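Local coordinates for protein copper-transporting ATPase PAA2, chloroplastic (Arabidopsis thaliana, PDB 5LBK) that transports copper across the chloroplast thylakoid membrane at the cost of ATP, this chain being its nucleotide-binding (N) domain, at residues T50-R54 and L65-D69; F85-N89 and G122-I128; K116-Y120 and A131-S135. The contacts are given in a common frame with arbitrary orientation. Residue numbers count along the deposited sequence, not the author numbering.

Interaction 1: residues T50-R54 and L65-D69; sequences TPETR and LAEID
Residues 50-54 are an extended part of the loop between helix 34-45 and strand 56-59. Residues 65-68 are the last part of strand 63-68, and Asp-69 follows in the turn to strand 71-76 with positive backbone angles (phi 40°, psi 53°). Pro-51 and Glu-52 have polyproline-like angles (-67/156° and -74/155°). Thr-53 is more fully extended at -145/139°. The nearest CA atoms are those of Thr-53 and Ile-68, 5.9 Å apart. No direct hydrogen bond joins the segments, and the shared buried surface is small, 199 Å².

The apolar part centres on Ile-68, with chi1 and chi2 both m. Pro-51 CG lies 3.5 Å from Ile-68 CG2. Thr-53, with chi1 p, turns its methyl inward, and Thr-53 CG2 is 4.4 Å from Ala-66 CB. Pro-51 and Ile-68 both also pack on Ala-26 of helix 17-27.

The same methyl rests near a carbonyl, with Thr-53 CG2 3.7 Å from Glu-67 O. The polar part is a single water bridge. Water 1 accepts from Arg-54 N at 2.8 Å and donates to Glu-67 O at 2.9 Å. The side chains of Glu-52 and Arg-54 start out away from the strand.

This is a loop laid over the end of a strand in the antiparallel sheet of a P-type ATPase N-domain, where the connection from helix to sheet closes over an apolar side chain.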
ATOM      1  N   THR A  50       5.740  -9.672   8.300  1.00 67.59           N
ATOM      2  CA  THR A  50       5.391  -9.425   6.915  1.00 64.17           C
ATOM      3  C   THR A  50       5.451 -10.735   6.124  1.00 71.51           C
ATOM      4  O   THR A  50       6.353 -11.546   6.338  1.00 69.36           O
ATOM      5  CB  THR A  50       6.340  -8.386   6.291  1.00 64.89           C
ATOM      6  OG1 THR A  50       7.696  -8.831   6.433  1.00 74.02           O
ATOM      7  CG2 THR A  50       6.198  -7.034   6.986  1.00 65.29           C
ATOM      8  N   PRO A  51       4.513 -10.974   5.211  1.00 64.36           N
ATOM      9  CA  PRO A  51       4.583 -12.189   4.393  1.00 66.60           C
ATOM     10  C   PRO A  51       5.769 -12.171   3.439  1.00 65.73           C
ATOM     11  O   PRO A  51       6.299 -11.121   3.060  1.00 62.29           O
ATOM     12  CB  PRO A  51       3.264 -12.185   3.620  1.00 64.68           C
ATOM     13  CG  PRO A  51       2.895 -10.758   3.543  1.00 62.52           C
ATOM     14  CD  PRO A  51       3.324 -10.175   4.888  1.00 61.04           C
ATOM     15  N   GLU A  52       6.174 -13.376   3.051  1.00 69.26           N
ATOM     16  CA  GLU A  52       7.356 -13.545   2.224  1.00 69.67           C
ATOM     17  C   GLU A  52       7.069 -13.125   0.786  1.00 67.02           C
ATOM     18  O   GLU A  52       5.928 -13.124   0.317  1.00 64.40           O
ATOM     19  CB  GLU A  52       7.837 -14.996   2.260  1.00 75.18           C
ATOM     20  CG  GLU A  52       8.237 -15.495   3.646  1.00 79.55           C
ATOM     21  CD  GLU A  52       9.494 -14.837   4.188  1.00 85.77           C
ATOM     22  OE1 GLU A  52      10.090 -14.012   3.472  1.00 94.10           O
ATOM     23  OE2 GLU A  52       9.895 -15.157   5.330  1.00 99.44           O
ATOM     24  N   THR A  53       8.132 -12.749   0.087  1.00 64.96           N
ATOM     25  CA  THR A  53       8.030 -12.408  -1.321  1.00 62.10           C
ATOM     26  C   THR A  53       9.293 -12.851  -2.035  1.00 64.28           C
ATOM     27  O   THR A  53      10.396 -12.655  -1.523  1.00 65.61           O
ATOM     28  CB  THR A  53       7.853 -10.908  -1.544  1.00 56.89           C
ATOM     29  OG1 THR A  53       8.995 -10.207  -1.043  1.00 62.70           O
ATOM     30  CG2 THR A  53       6.627 -10.421  -0.858  1.00 63.18           C
ATOM     31  N   ARG A  54       9.135 -13.400  -3.232  1.00 67.88           N
ATOM     32  CA  ARG A  54      10.277 -13.664  -4.094  1.00 66.56           C
ATOM     33  C   ARG A  54      10.076 -12.854  -5.366  1.00 64.31           C
ATOM     34  O   ARG A  54       9.352 -13.262  -6.277  1.00 62.47           O
ATOM     35  CB  ARG A  54      10.458 -15.146  -4.408  1.00 71.89           C
ATOM     36  CG  ARG A  54      11.548 -15.383  -5.470  1.00 76.08           C
ATOM     37  CD  ARG A  54      12.228 -16.742  -5.316  1.00 80.28           C
ATOM     38  NE  ARG A  54      13.402 -16.895  -6.182  1.00 82.65           N
ATOM     39  CZ  ARG A  54      14.626 -16.452  -5.888  1.00 83.64           C
ATOM     40  NH1 ARG A  54      15.623 -16.656  -6.741  1.00 86.26           N
ATOM     41  NH2 ARG A  54      14.862 -15.794  -4.751  1.00 89.44           N
ATOM     42  N   LEU A  65       5.872  -3.236  -6.984  1.00 23.82           N
ATOM     43  CA  LEU A  65       4.911  -4.318  -7.072  1.00 28.21           C
ATOM     44  C   LEU A  65       5.615  -5.623  -6.732  1.00 22.54           C
ATOM     45  O   LEU A  65       6.754  -5.840  -7.178  1.00 24.51           O
ATOM     46  CB  LEU A  65       4.344  -4.332  -8.515  1.00 53.97           C
ATOM     47  CG  LEU A  65       3.821  -5.553  -9.278  1.00 45.61           C
ATOM     48  CD1 LEU A  65       2.299  -5.749  -8.995  1.00 30.58           C
ATOM     49  CD2 LEU A  65       4.017  -5.393 -10.753  1.00 56.98           C
ATOM     50  N   ALA A  66       4.908  -6.513  -6.032  1.00 27.70           N
ATOM     51  CA  ALA A  66       5.454  -7.819  -5.700  1.00 27.53           C
ATOM     52  C   ALA A  66       4.293  -8.777  -5.520  1.00 26.83           C
ATOM     53  O   ALA A  66       3.172  -8.368  -5.208  1.00 28.72           O
ATOM     54  CB  ALA A  66       6.287  -7.785  -4.410  1.00 24.83           C
ATOM     55  N   GLU A  67       4.576 -10.065  -5.679  1.00 27.19           N
ATOM     56  CA  GLU A  67       3.543 -11.076  -5.503  1.00 28.93           C
ATOM     57  C   GLU A  67       3.529 -11.527  -4.043  1.00 30.24           C
ATOM     58  O   GLU A  67       4.553 -11.972  -3.508  1.00 32.63           O
ATOM     59  CB  GLU A  67       3.774 -12.248  -6.456  1.00 32.46           C
ATOM     60  CG  GLU A  67       2.542 -13.079  -6.632  1.00 34.26           C
ATOM     61  CD  GLU A  67       2.634 -14.187  -7.671  1.00 38.37           C
ATOM     62  OE1 GLU A  67       3.708 -14.392  -8.297  1.00 44.05           O
ATOM     63  OE2 GLU A  67       1.600 -14.861  -7.845  1.00 45.63           O
ATOM     64  N   ILE A  68       2.366 -11.420  -3.413  1.00 30.69           N
ATOM     65  CA  ILE A  68       2.164 -11.828  -2.021  1.00 32.94           C
ATOM     66  C   ILE A  68       1.139 -12.949  -1.984  1.00 33.81           C
ATOM     67  O   ILE A  68      -0.016 -12.747  -2.372  1.00 35.83           O
ATOM     68  CB  ILE A  68       1.655 -10.684  -1.149  1.00 28.46           C
ATOM     69  CG1 ILE A  68       2.377  -9.364  -1.377  1.00 46.86           C
ATOM     70  CG2 ILE A  68       1.665 -11.122   0.329  1.00 40.59           C
ATOM     71  CD1 ILE A  68       3.773  -9.398  -1.167  1.00 49.30           C
ATOM     72  N   ASP A  69       1.555 -14.107  -1.498  1.00 37.90           N
ATOM     73  CA  ASP A  69       0.719 -15.302  -1.416  1.00 46.87           C
ATOM     74  C   ASP A  69      -0.158 -15.480  -2.659  1.00 49.24           C
ATOM     75  O   ASP A  69      -1.375 -15.659  -2.585  1.00 58.42           O
ATOM     76  CB  ASP A  69      -0.132 -15.269  -0.151  1.00 56.34           C
ATOM     77  CG  ASP A  69      -0.752 -16.602   0.150  1.00 80.04           C
ATOM     78  OD1 ASP A  69      -0.076 -17.432   0.792  1.00 96.66           O
ATOM     79  OD2 ASP A  69      -1.904 -16.828  -0.269  1.00 88.85           O
TER
HETATM   80  O   HOH W   1       6.695 -13.690  -4.471  1.00 46.36           O

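Interaction 2: residues F85-N89 and G122-I128; sequences FLKKN and GREGEGI
A classic beta bulge lies in the hairpin of strands 117-123 and 127-134: Glu-126 and Gly-127 both face Arg-123. Gly-127 N and Glu-126 N each donate to Arg-123 O at 3.0 Å. The 85-89 link between helix 78-84 and helix 91-102 is held against this hairpin turn of the N-domain sheet. Phe-85 and Glu-124 have the nearest CA atoms, 5.4 Å apart.

Phe-85 (chi1 m, chi2 -66°) lays one ring face against the backbone, with Phe-85 CD1 3.4 Å from Glu-124 CA. Phe-85 CE2 is 3.5 Å from Gly-122 C. Lys-87 (chi1 t, chi2 p) brings CG to 3.5 Å from Glu-126 C, and its NZ end runs out from the contact. Gly-125 (86/-6°) and Gly-127 (83/-149°) adopt positive phi. A CB on Gly-127 would clash with Asn-89 OD1. Arg-123 NH1 forms a salt bridge to Glu-126 OE1 at 2.9 Å, and that oxygen is also hydrogen-bonded to Tyr-15 OH.

Water 2 joins Leu-86 N (2.8 Å) to OE2 of Glu-124 (chi1 t; 2.9 Å). Water 3 accepts from Lys-87 N (3.1 Å) and Gly-125 N (2.8 Å).

Asn-89 (chi1 m, chi2 71°) pairs with Ile-128 backbone: Ile-128 N donates to Asn-89 OD1 at 2.5 Å, and Asn-89 ND2 to Ile-128 O at 2.6 Å.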
ATOM      1  N   PHE A  85      -3.933  -3.005 -12.180  1.00 31.54           N
ATOM      2  CA  PHE A  85      -4.838  -4.144 -12.164  1.00 29.38           C
ATOM      3  C   PHE A  85      -6.133  -3.836 -12.921  1.00 29.86           C
ATOM      4  O   PHE A  85      -6.619  -2.708 -12.905  1.00 31.37           O
ATOM      5  CB  PHE A  85      -5.180  -4.542 -10.718  1.00 33.95           C
ATOM      6  CG  PHE A  85      -3.957  -4.694  -9.831  1.00 35.10           C
ATOM      7  CD1 PHE A  85      -3.059  -5.682 -10.078  1.00 42.12           C
ATOM      8  CD2 PHE A  85      -3.724  -3.836  -8.758  1.00 39.67           C
ATOM      9  CE1 PHE A  85      -1.919  -5.814  -9.294  1.00 42.48           C
ATOM     10  CE2 PHE A  85      -2.563  -3.998  -7.971  1.00 33.66           C
ATOM     11  CZ  PHE A  85      -1.726  -4.970  -8.229  1.00 34.21           C
ATOM     12  N   LEU A  86      -6.693  -4.865 -13.556  1.00 31.78           N
ATOM     13  CA  LEU A  86      -7.890  -4.670 -14.376  1.00 42.39           C
ATOM     14  C   LEU A  86      -9.103  -4.347 -13.513  1.00 44.76           C
ATOM     15  O   LEU A  86      -9.977  -3.569 -13.914  1.00 33.89           O
ATOM     16  CB  LEU A  86      -8.158  -5.919 -15.225  1.00 39.02           C
ATOM     17  CG  LEU A  86      -9.403  -5.885 -16.145  1.00 45.76           C
ATOM     18  CD1 LEU A  86      -9.239  -4.923 -17.312  1.00 51.65           C
ATOM     19  CD2 LEU A  86      -9.754  -7.263 -16.695  1.00 51.67           C
ATOM     20  N   LYS A  87      -9.184  -4.938 -12.331  1.00 34.67           N
ATOM     21  CA  LYS A  87     -10.296  -4.644 -11.437  1.00 34.43           C
ATOM     22  C   LYS A  87     -10.156  -3.215 -10.934  1.00 31.80           C
ATOM     23  O   LYS A  87      -9.118  -2.868 -10.371  1.00 30.00           O
ATOM     24  CB  LYS A  87     -10.293  -5.619 -10.264  1.00 35.97           C
ATOM     25  CG  LYS A  87     -11.377  -5.370  -9.210  1.00 44.74           C
ATOM     26  CD  LYS A  87     -12.745  -5.778  -9.708  1.00 54.04           C
ATOM     27  CE  LYS A  87     -13.805  -5.519  -8.669  1.00 60.60           C
ATOM     28  NZ  LYS A  87     -15.115  -5.983  -9.184  1.00 71.24           N
ATOM     29  N   LYS A  88     -11.216  -2.402 -11.093  1.00 32.06           N
ATOM     30  CA  LYS A  88     -11.234  -1.002 -10.681  1.00 31.15           C
ATOM     31  C   LYS A  88     -12.220  -0.828  -9.533  1.00 35.64           C
ATOM     32  O   LYS A  88     -13.236  -1.525  -9.462  1.00 36.92           O
ATOM     33  CB  LYS A  88     -11.653  -0.063 -11.839  1.00 37.46           C
ATOM     34  CG  LYS A  88     -10.918  -0.269 -13.147  1.00 45.32           C
ATOM     35  CD  LYS A  88      -9.438   0.054 -13.058  1.00 29.85           C
ATOM     36  CE  LYS A  88      -8.756  -0.301 -14.332  1.00 36.66           C
ATOM     37  NZ  LYS A  88      -7.275  -0.262 -14.162  1.00 28.50           N
ATOM     38  N   ASN A  89     -11.944   0.124  -8.657  1.00 28.71           N
ATOM     39  CA  ASN A  89     -12.828   0.373  -7.535  1.00 29.31           C
ATOM     40  C   ASN A  89     -14.057   1.207  -7.897  1.00 33.57           C
ATOM     41  O   ASN A  89     -13.996   2.124  -8.716  1.00 38.66           O
ATOM     42  CB  ASN A  89     -12.058   1.062  -6.406  1.00 28.51           C
ATOM     43  CG  ASN A  89     -10.900   0.227  -5.897  1.00 42.98           C
ATOM     44  OD1 ASN A  89      -9.893   0.056  -6.584  1.00 37.65           O
ATOM     45  ND2 ASN A  89     -11.037  -0.297  -4.685  1.00 33.99           N
ATOM     46  N   GLY A 122      -2.751  -1.515  -3.570  1.00 21.75           N
ATOM     47  CA  GLY A 122      -3.701  -2.215  -4.406  1.00 21.36           C
ATOM     48  C   GLY A 122      -3.367  -3.685  -4.576  1.00 24.61           C
ATOM     49  O   GLY A 122      -2.216  -4.091  -4.438  1.00 26.74           O
ATOM     50  N   ARG A 123      -4.402  -4.494  -4.848  1.00 25.73           N
ATOM     51  CA  ARG A 123      -4.226  -5.943  -5.024  1.00 28.84           C
ATOM     52  C   ARG A 123      -4.960  -6.472  -6.248  1.00 28.40           C
ATOM     53  O   ARG A 123      -6.122  -6.123  -6.462  1.00 30.44           O
ATOM     54  CB  ARG A 123      -4.706  -6.691  -3.782  1.00 27.47           C
ATOM     55  CG  ARG A 123      -4.437  -8.164  -3.808  1.00 29.00           C
ATOM     56  CD  ARG A 123      -4.550  -8.639  -2.393  1.00 35.52           C
ATOM     57  NE  ARG A 123      -4.375 -10.054  -2.271  1.00 42.75           N
ATOM     58  CZ  ARG A 123      -5.333 -10.950  -2.448  1.00 50.30           C
ATOM     59  NH1 ARG A 123      -6.572 -10.584  -2.771  1.00 51.52           N
ATOM     60  NH2 ARG A 123      -5.029 -12.224  -2.314  1.00 52.12           N
ATOM     61  N   GLU A 124      -4.308  -7.359  -7.034  1.00 28.50           N
ATOM     62  CA  GLU A 124      -4.925  -7.833  -8.266  1.00 29.47           C
ATOM     63  C   GLU A 124      -6.237  -8.534  -7.913  1.00 35.82           C
ATOM     64  O   GLU A 124      -6.316  -9.287  -6.942  1.00 39.73           O
ATOM     65  CB  GLU A 124      -4.016  -8.781  -9.048  1.00 32.34           C
ATOM     66  CG  GLU A 124      -4.394  -8.885 -10.568  1.00 33.84           C
ATOM     67  CD  GLU A 124      -3.246  -9.320 -11.459  1.00 52.24           C
ATOM     68  OE1 GLU A 124      -2.381 -10.070 -10.972  1.00 50.26           O
ATOM     69  OE2 GLU A 124      -3.248  -8.949 -12.663  1.00 55.88           O
ATOM     70  N   GLY A 125      -7.258  -8.306  -8.726  1.00 33.51           N
ATOM     71  CA  GLY A 125      -8.571  -8.864  -8.483  1.00 36.26           C
ATOM     72  C   GLY A 125      -9.452  -8.039  -7.575  1.00 36.71           C
ATOM     73  O   GLY A 125     -10.629  -8.383  -7.412  1.00 38.44           O
ATOM     74  N   GLU A 126      -8.933  -6.963  -6.984  1.00 34.00           N
ATOM     75  CA  GLU A 126      -9.659  -6.173  -6.003  1.00 34.43           C
ATOM     76  C   GLU A 126      -9.534  -4.682  -6.264  1.00 36.67           C
ATOM     77  O   GLU A 126     -10.384  -3.899  -5.848  1.00 34.48           O
ATOM     78  CB  GLU A 126      -9.137  -6.438  -4.587  1.00 43.55           C
ATOM     79  CG  GLU A 126      -9.417  -7.804  -4.040  1.00 43.92           C
ATOM     80  CD  GLU A 126      -9.123  -7.852  -2.577  1.00 46.24           C
ATOM     81  OE1 GLU A 126      -7.965  -8.134  -2.219  1.00 35.84           O
ATOM     82  OE2 GLU A 126     -10.040  -7.548  -1.785  1.00 46.55           O
ATOM     83  N   GLY A 127      -8.442  -4.265  -6.857  1.00 29.83           N
ATOM     84  CA  GLY A 127      -8.191  -2.839  -7.003  1.00 26.82           C
ATOM     85  C   GLY A 127      -7.568  -2.230  -5.757  1.00 21.53           C
ATOM     86  O   GLY A 127      -6.864  -2.899  -4.998  1.00 26.67           O
ATOM     87  N   ILE A 128      -7.869  -0.946  -5.505  1.00 25.37           N
ATOM     88  CA  ILE A 128      -7.274  -0.264  -4.366  1.00 19.50           C
ATOM     89  C   ILE A 128      -7.901  -0.840  -3.112  1.00 23.27           C
ATOM     90  O   ILE A 128      -9.124  -0.983  -3.040  1.00 28.48           O
ATOM     91  CB  ILE A 128      -7.510   1.255  -4.419  1.00 24.20           C
ATOM     92  CG1 ILE A 128      -6.888   1.944  -5.613  1.00 32.83           C
ATOM     93  CG2 ILE A 128      -7.013   1.892  -3.115  1.00 26.28           C
ATOM     94  CD1 ILE A 128      -5.468   1.885  -5.607  1.00 31.18           C
TER
HETATM   95  O   HOH W   2      -5.637  -7.492 -13.428  1.00 39.60           O
HETATM   96  O   HOH W   3      -7.504  -7.420 -11.423  1.00 34.00           O

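Interaction 3: residues K116-Y120 and A131-S135; sequences KTVVY and AIAIS
Val-119, Ile-132 and Ile-134 point to one face of the sheet. Val-119 (chi1 t) sets CG2 4.3 Å from Ile-134 CG1. On the other face, Ala-131 CB lies 3.7 Å from Val-118 CG1 and 3.8 Å from Tyr-120 CD2. Ala-131 CB makes an off-centre CH-pi contact, 4.3 Å from the Tyr-120 ring centroid (chi1 m).

The axes of 117-120 and 131-134 approach to 4.5 Å, with 159° between their N-to-C directions. Val-119 and Ile-132 are an antiparallel hydrogen-bonded pair: Val-119 N to Ile-132 O 2.8 Å, Ile-132 N to Val-119 O 2.7 Å. Val-118/Ala-133 and Tyr-120/Ala-131 are non-hydrogen-bonded pairs. Farther out, Ile-134 N donates to Thr-117 O at 2.7 Å, while Thr-117 N to Ile-134 O is weak at 3.0 Å. At the exposed edge Lys-116 CA makes a CA-H...O contact with Ile-134 O at 3.1 Å.

This is the beta hairpin of strands 117-123 and 127-134. Helix 34-45 packs on the Val-119 face. Helix 91-102 packs on the Tyr-120 face, where Glu-98 OE2 is hydrogen-bonded to Tyr-120 OH. Strands 7-12 and 71-76 flank the hairpin.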
ATOM      1  N   LYS A 116       2.896  15.989   4.142  1.00 58.07           N
ATOM      2  CA  LYS A 116       2.066  14.793   4.234  1.00 56.64           C
ATOM      3  C   LYS A 116       1.786  14.114   2.876  1.00 53.84           C
ATOM      4  O   LYS A 116       1.055  14.652   2.059  1.00 60.22           O
ATOM      5  CB  LYS A 116       0.749  15.151   4.902  1.00 63.11           C
ATOM      6  CG  LYS A 116       0.922  16.019   6.129  1.00 67.97           C
ATOM      7  CD  LYS A 116      -0.400  16.297   6.809  1.00 71.51           C
ATOM      8  CE  LYS A 116      -0.458  17.734   7.325  1.00 68.05           C
ATOM      9  NZ  LYS A 116      -1.747  18.048   8.020  1.00 64.79           N
ATOM     10  N   THR A 117       2.345  12.920   2.680  1.00 49.02           N
ATOM     11  CA  THR A 117       2.185  12.105   1.477  1.00 54.19           C
ATOM     12  C   THR A 117       1.258  10.919   1.738  1.00 49.67           C
ATOM     13  O   THR A 117       1.157  10.438   2.873  1.00 44.93           O
ATOM     14  CB  THR A 117       3.544  11.564   1.020  1.00 59.56           C
ATOM     15  OG1 THR A 117       4.512  12.618   1.084  1.00 69.03           O
ATOM     16  CG2 THR A 117       3.472  10.978  -0.420  1.00 57.74           C
ATOM     17  N   VAL A 118       0.606  10.421   0.676  1.00 31.67           N
ATOM     18  CA  VAL A 118      -0.234   9.228   0.766  1.00 22.34           C
ATOM     19  C   VAL A 118       0.316   8.202  -0.217  1.00 27.68           C
ATOM     20  O   VAL A 118       0.513   8.495  -1.415  1.00 27.81           O
ATOM     21  CB  VAL A 118      -1.722   9.510   0.472  1.00 28.16           C
ATOM     22  CG1 VAL A 118      -2.553   8.192   0.569  1.00 23.84           C
ATOM     23  CG2 VAL A 118      -2.281  10.564   1.452  1.00 32.09           C
ATOM     24  N   VAL A 119       0.523   6.997   0.283  1.00 24.22           N
ATOM     25  CA  VAL A 119       0.977   5.859  -0.515  1.00 26.47           C
ATOM     26  C   VAL A 119      -0.176   4.877  -0.645  1.00 21.17           C
ATOM     27  O   VAL A 119      -0.762   4.475   0.379  1.00 26.43           O
ATOM     28  CB  VAL A 119       2.166   5.182   0.187  1.00 35.69           C
ATOM     29  CG1 VAL A 119       2.656   4.024  -0.614  1.00 39.58           C
ATOM     30  CG2 VAL A 119       3.248   6.221   0.468  1.00 44.35           C
ATOM     31  N   TYR A 120      -0.620   4.616  -1.872  1.00 19.63           N
ATOM     32  CA  TYR A 120      -1.759   3.720  -2.028  1.00 20.83           C
ATOM     33  C   TYR A 120      -1.352   2.271  -2.136  1.00 24.27           C
ATOM     34  O   TYR A 120      -0.248   1.941  -2.564  1.00 22.57           O
ATOM     35  CB  TYR A 120      -2.587   4.126  -3.244  1.00 20.14           C
ATOM     36  CG  TYR A 120      -3.314   5.456  -3.020  1.00 20.66           C
ATOM     37  CD1 TYR A 120      -2.637   6.668  -3.145  1.00 24.09           C
ATOM     38  CD2 TYR A 120      -4.628   5.486  -2.586  1.00 23.14           C
ATOM     39  CE1 TYR A 120      -3.258   7.868  -2.883  1.00 27.79           C
ATOM     40  CE2 TYR A 120      -5.248   6.679  -2.348  1.00 24.17           C
ATOM     41  CZ  TYR A 120      -4.573   7.850  -2.502  1.00 24.68           C
ATOM     42  OH  TYR A 120      -5.203   9.053  -2.257  1.00 27.20           O
ATOM     43  N   ALA A 131      -4.675   2.769   1.878  1.00 22.89           N
ATOM     44  CA  ALA A 131      -3.717   3.829   1.692  1.00 23.02           C
ATOM     45  C   ALA A 131      -2.998   4.039   3.015  1.00 26.91           C
ATOM     46  O   ALA A 131      -3.559   3.823   4.096  1.00 28.21           O
ATOM     47  CB  ALA A 131      -4.400   5.096   1.228  1.00 27.10           C
ATOM     48  N   ILE A 132      -1.759   4.499   2.922  1.00 22.93           N
ATOM     49  CA  ILE A 132      -0.966   4.830   4.079  1.00 19.93           C
ATOM     50  C   ILE A 132      -0.622   6.310   4.029  1.00 26.19           C
ATOM     51  O   ILE A 132      -0.007   6.784   3.066  1.00 27.19           O
ATOM     52  CB  ILE A 132       0.294   3.969   4.147  1.00 27.89           C
ATOM     53  CG1 ILE A 132      -0.123   2.493   4.149  1.00 32.63           C
ATOM     54  CG2 ILE A 132       0.984   4.284   5.383  1.00 27.93           C
ATOM     55  CD1 ILE A 132       0.981   1.566   3.835  1.00 52.28           C
ATOM     56  N   ALA A 133      -1.004   7.041   5.073  1.00 28.67           N
ATOM     57  CA  ALA A 133      -0.649   8.445   5.195  1.00 27.77           C
ATOM     58  C   ALA A 133       0.690   8.597   5.908  1.00 26.27           C
ATOM     59  O   ALA A 133       0.910   8.007   6.972  1.00 36.16           O
ATOM     60  CB  ALA A 133      -1.716   9.204   5.971  1.00 34.37           C
ATOM     61  N   ILE A 134       1.565   9.403   5.325  1.00 42.26           N
ATOM     62  CA  ILE A 134       2.876   9.696   5.881  1.00 44.68           C
ATOM     63  C   ILE A 134       2.934  11.173   6.241  1.00 57.59           C
ATOM     64  O   ILE A 134       2.337  12.017   5.563  1.00 62.34           O
ATOM     65  CB  ILE A 134       3.980   9.346   4.862  1.00 52.34           C
ATOM     66  CG1 ILE A 134       3.797   7.913   4.347  1.00 46.87           C
ATOM     67  CG2 ILE A 134       5.368   9.551   5.476  1.00 51.64           C
ATOM     68  CD1 ILE A 134       3.976   6.854   5.398  1.00 50.71           C
ATOM     69  N   SER A 135       3.670  11.485   7.306  1.00 47.03           N
ATOM     70  CA  SER A 135       3.911  12.873   7.705  1.00 47.31           C
ATOM     71  C   SER A 135       5.406  13.189   7.719  1.00 52.65           C
ATOM     72  O   SER A 135       6.173  12.474   8.347  1.00 54.74           O
ATOM     73  CB  SER A 135       3.309  13.144   9.089  1.00 61.92           C
ATOM     74  OG  SER A 135       1.897  13.098   9.006  1.00 68.30           O
TER

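How the interactions relate
All three contacts reach the same six-stranded antiparallel sheet of the N-domain; 50-54 and 85-89 are loops that pack against it. Interaction 1 closes first along the chain. Then come 85-89, 116-120, 122-128 and 131-135, so the hairpin turn of interaction 2 lies between the two strand segments of interaction 3, at the hairpin's open end. The centres of interactions 2 and 3 are about 19 Å apart. Those of interactions 1 and 3 are about 21 Å apart, on opposite sides of the chain centre. Those of 1 and 2 are about 16 Å apart, and Leu-65 CD1 packs 4.2 Å from Phe-85 CZ. Interactions 1 and 2 set loops against strand ends, and interaction 3 is pairing inside the sheet.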